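Local coordinates for protein benzoate transport porin BenP (Acinetobacter baumannii AB307-0294, PDB 5DL8) that probably serves as a porin, forming a beta-barrel channel for uptake of small molecules such as benzoate across the outer membrane, at residues S151-N156 / E181-F186. Numbering follows the deposited sequence.
Sequences SYWGTN and EDFKKF
Phe183 shows how one aromatic side chain from a loop can be seated against several consecutive residues of a strand. Its ring meets the short strand segment 151-153 through CD1, CE1 and CZ. Phe183 CD1 lies 3.8 Å from Trp153 CB. Next along the ring, Phe183 CE1 is 3.6 Å from the carbonyl carbon C of Tyr152. Phe183 CZ comes within 3.5 Å of Ser151 OG. The backbone N of Tyr152 lies at the ring edge, in its plane. Trp153, with CG anti to its backbone N (chi1 -174°), brings CE3 over one face of Phe183, giving an edge-to-face pair whose six-membered-ring centroids are 5.6 Å apart and whose planes are inclined at 51°. In the OprD-family barrel, this joins the wall to the loop between strands 165-176 and 187-190, whose 183-186 portion runs roughly at right angles to 151-153. Farther along that loop, Phe186 CZ approaches Tyr152 CD1 at 4.0 Å, the two side chains crossing almost perpendicularly; Tyr152 starts out away from the loop, and only its ring reaches Phe186. Val172 and Val175 also pack on Tyr152. Ser151 OG is hydrogen-bonded to Glu132, which Phe183 also touches, so the hydroxyl has a polar partner despite lying against the ring. Backbone hydrogen bonds link Tyr152 to Leu133, and Trp153 to Glu173 and Lys174.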
ATOM      1  N   SER A 151      -6.107  -3.858   6.973  1.00 23.08           N
ATOM      2  CA  SER A 151      -7.174  -2.891   7.180  1.00 23.76           C
ATOM      3  C   SER A 151      -6.958  -2.176   8.515  1.00 24.46           C
ATOM      4  O   SER A 151      -5.961  -2.482   9.235  1.00 24.81           O
ATOM      5  CB  SER A 151      -8.497  -3.627   7.118  1.00 23.96           C
ATOM      6  OG  SER A 151      -8.678  -4.504   8.232  1.00 24.00           O
ATOM      7  N   TYR A 152      -7.900  -1.268   8.875  1.00 26.12           N
ATOM      8  CA  TYR A 152      -7.738  -0.271   9.969  1.00 26.69           C
ATOM      9  C   TYR A 152      -9.033  -0.160  10.806  1.00 27.74           C
ATOM     10  O   TYR A 152     -10.130  -0.568  10.365  1.00 28.98           O
ATOM     11  CB  TYR A 152      -7.417   1.108   9.286  1.00 26.84           C
ATOM     12  CG  TYR A 152      -6.145   1.071   8.530  1.00 25.65           C
ATOM     13  CD1 TYR A 152      -4.958   1.144   9.153  1.00 27.17           C
ATOM     14  CD2 TYR A 152      -6.137   0.772   7.178  1.00 26.82           C
ATOM     15  CE1 TYR A 152      -3.730   1.052   8.432  1.00 27.74           C
ATOM     16  CE2 TYR A 152      -4.951   0.684   6.478  1.00 25.94           C
ATOM     17  CZ  TYR A 152      -3.769   0.807   7.100  1.00 26.73           C
ATOM     18  OH  TYR A 152      -2.625   0.681   6.318  1.00 30.33           O
ATOM     19  N   TRP A 153      -8.945   0.338  12.017  1.00 27.06           N
ATOM     20  CA  TRP A 153     -10.158   0.482  12.756  1.00 28.72           C
ATOM     21  C   TRP A 153     -10.228   1.916  13.252  1.00 28.75           C
ATOM     22  O   TRP A 153      -9.259   2.403  13.866  1.00 27.06           O
ATOM     23  CB  TRP A 153     -10.134  -0.458  13.937  1.00 30.35           C
ATOM     24  CG  TRP A 153     -11.407  -0.577  14.786  1.00 33.44           C
ATOM     25  CD1 TRP A 153     -11.679   0.040  16.043  1.00 35.42           C
ATOM     26  CD2 TRP A 153     -12.504  -1.439  14.527  1.00 34.85           C
ATOM     27  NE1 TRP A 153     -12.892  -0.404  16.516  1.00 37.22           N
ATOM     28  CE2 TRP A 153     -13.423  -1.293  15.596  1.00 37.65           C
ATOM     29  CE3 TRP A 153     -12.806  -2.339  13.487  1.00 36.42           C
ATOM     30  CZ2 TRP A 153     -14.635  -2.009  15.636  1.00 38.92           C
ATOM     31  CZ3 TRP A 153     -14.010  -3.046  13.542  1.00 37.10           C
ATOM     32  CH2 TRP A 153     -14.901  -2.865  14.606  1.00 38.87           C
ATOM     33  N   GLY A 154     -11.374   2.539  13.040  1.00 29.19           N
ATOM     34  CA  GLY A 154     -11.576   3.955  13.471  1.00 30.24           C
ATOM     35  C   GLY A 154     -12.831   4.567  12.925  1.00 31.03           C
ATOM     36  O   GLY A 154     -13.776   3.864  12.603  1.00 30.54           O
ATOM     37  N   THR A 155     -12.855   5.905  12.882  1.00 33.05           N
ATOM     38  CA  THR A 155     -13.944   6.670  12.321  1.00 33.89           C
ATOM     39  C   THR A 155     -13.422   7.593  11.294  1.00 33.35           C
ATOM     40  O   THR A 155     -12.392   8.241  11.552  1.00 35.45           O
ATOM     41  CB  THR A 155     -14.518   7.538  13.398  1.00 36.20           C
ATOM     42  OG1 THR A 155     -14.729   6.716  14.528  1.00 38.82           O
ATOM     43  CG2 THR A 155     -15.808   8.144  12.972  1.00 36.64           C
ATOM     44  N   ASN A 156     -14.092   7.676  10.145  1.00 32.79           N
ATOM     45  CA  ASN A 156     -13.825   8.753   9.191  1.00 32.75           C
ATOM     46  C   ASN A 156     -15.023   9.368   8.521  1.00 33.56           C
ATOM     47  O   ASN A 156     -16.108   8.824   8.585  1.00 34.45           O
ATOM     48  CB  ASN A 156     -12.769   8.353   8.154  1.00 31.34           C
ATOM     49  CG  ASN A 156     -13.232   7.284   7.116  1.00 31.76           C
ATOM     50  OD1 ASN A 156     -14.399   6.920   6.943  1.00 31.22           O
ATOM     51  ND2 ASN A 156     -12.285   6.897   6.343  1.00 31.95           N
ATOM     52  N   GLU A 181      -3.671 -11.171  12.821  1.00 29.58           N
ATOM     53  CA  GLU A 181      -5.107 -11.420  13.011  1.00 33.23           C
ATOM     54  C   GLU A 181      -5.859 -10.334  13.674  1.00 35.04           C
ATOM     55  O   GLU A 181      -7.019 -10.218  13.464  1.00 39.80           O
ATOM     56  CB  GLU A 181      -5.363 -12.645  13.970  1.00 34.07           C
ATOM     57  CG  GLU A 181      -4.846 -13.978  13.388  1.00 35.39           C
ATOM     58  CD  GLU A 181      -5.490 -15.246  14.017  1.00 34.60           C
ATOM     59  OE1 GLU A 181      -5.526 -15.392  15.204  1.00 34.75           O
ATOM     60  OE2 GLU A 181      -5.959 -16.104  13.305  1.00 33.61           O
ATOM     61  N   ASP A 182      -5.229  -9.637  14.584  1.00 34.82           N
ATOM     62  CA  ASP A 182      -5.921  -8.725  15.478  1.00 36.72           C
ATOM     63  C   ASP A 182      -5.629  -7.273  15.065  1.00 33.88           C
ATOM     64  O   ASP A 182      -4.716  -7.012  14.331  1.00 30.16           O
ATOM     65  CB  ASP A 182      -5.434  -8.978  16.913  1.00 40.53           C
ATOM     66  CG  ASP A 182      -6.074 -10.223  17.519  1.00 47.30           C
ATOM     67  OD1 ASP A 182      -6.939 -10.854  16.820  1.00 53.33           O
ATOM     68  OD2 ASP A 182      -5.752 -10.574  18.698  1.00 55.20           O
ATOM     69  N   PHE A 183      -6.442  -6.388  15.583  1.00 33.39           N
ATOM     70  CA  PHE A 183      -6.337  -4.927  15.439  1.00 33.54           C
ATOM     71  C   PHE A 183      -5.517  -4.530  16.627  1.00 33.61           C
ATOM     72  O   PHE A 183      -5.868  -4.880  17.739  1.00 33.88           O
ATOM     73  CB  PHE A 183      -7.720  -4.227  15.430  1.00 30.52           C
ATOM     74  CG  PHE A 183      -8.390  -4.343  14.112  1.00 28.55           C
ATOM     75  CD1 PHE A 183      -8.057  -3.463  13.066  1.00 26.23           C
ATOM     76  CD2 PHE A 183      -9.279  -5.417  13.863  1.00 28.38           C
ATOM     77  CE1 PHE A 183      -8.656  -3.587  11.826  1.00 25.62           C
ATOM     78  CE2 PHE A 183      -9.833  -5.606  12.599  1.00 26.96           C
ATOM     79  CZ  PHE A 183      -9.536  -4.663  11.570  1.00 26.86           C
ATOM     80  N   LYS A 184      -4.441  -3.795  16.359  1.00 32.63           N
ATOM     81  CA  LYS A 184      -3.540  -3.287  17.431  1.00 32.76           C
ATOM     82  C   LYS A 184      -3.203  -1.803  17.161  1.00 30.61           C
ATOM     83  O   LYS A 184      -3.337  -1.290  15.999  1.00 28.89           O
ATOM     84  CB  LYS A 184      -2.227  -4.139  17.416  1.00 33.77           C
ATOM     85  CG  LYS A 184      -1.411  -3.799  16.134  1.00 35.06           C
ATOM     86  CD  LYS A 184      -0.341  -4.773  15.641  1.00 36.11           C
ATOM     87  CE  LYS A 184       0.642  -5.004  16.714  1.00 38.20           C
ATOM     88  NZ  LYS A 184       1.375  -6.195  16.275  1.00 41.55           N
ATOM     89  N   LYS A 185      -2.673  -1.163  18.198  1.00 28.71           N
ATOM     90  CA  LYS A 185      -2.158   0.197  18.065  1.00 29.40           C
ATOM     91  C   LYS A 185      -1.017   0.295  17.085  1.00 27.07           C
ATOM     92  O   LYS A 185      -0.189  -0.643  17.001  1.00 26.53           O
ATOM     93  CB  LYS A 185      -1.665   0.734  19.405  1.00 30.10           C
ATOM     94  CG  LYS A 185      -2.835   1.044  20.305  1.00 32.80           C
ATOM     95  CD  LYS A 185      -2.449   1.394  21.757  1.00 35.35           C
ATOM     96  CE  LYS A 185      -3.692   1.853  22.499  1.00 37.20           C
ATOM     97  NZ  LYS A 185      -3.167   2.258  23.810  1.00 41.38           N
ATOM     98  N   PHE A 186      -0.939   1.417  16.379  1.00 25.73           N
ATOM     99  CA  PHE A 186       0.250   1.757  15.575  1.00 24.52           C
ATOM    100  C   PHE A 186       1.459   1.868  16.428  1.00 24.22           C
ATOM    101  O   PHE A 186       1.343   2.217  17.615  1.00 24.43           O
ATOM    102  CB  PHE A 186       0.065   3.187  14.948  1.00 25.78           C
ATOM    103  CG  PHE A 186      -0.958   3.277  13.803  1.00 25.68           C
ATOM    104  CD1 PHE A 186      -0.644   2.817  12.549  1.00 26.56           C
ATOM    105  CD2 PHE A 186      -2.232   3.807  14.016  1.00 26.25           C
ATOM    106  CE1 PHE A 186      -1.598   2.832  11.514  1.00 26.27           C
ATOM    107  CE2 PHE A 186      -3.133   3.891  13.005  1.00 27.37           C
ATOM    108  CZ  PHE A 186      -2.836   3.405  11.743  1.00 26.77           C
TER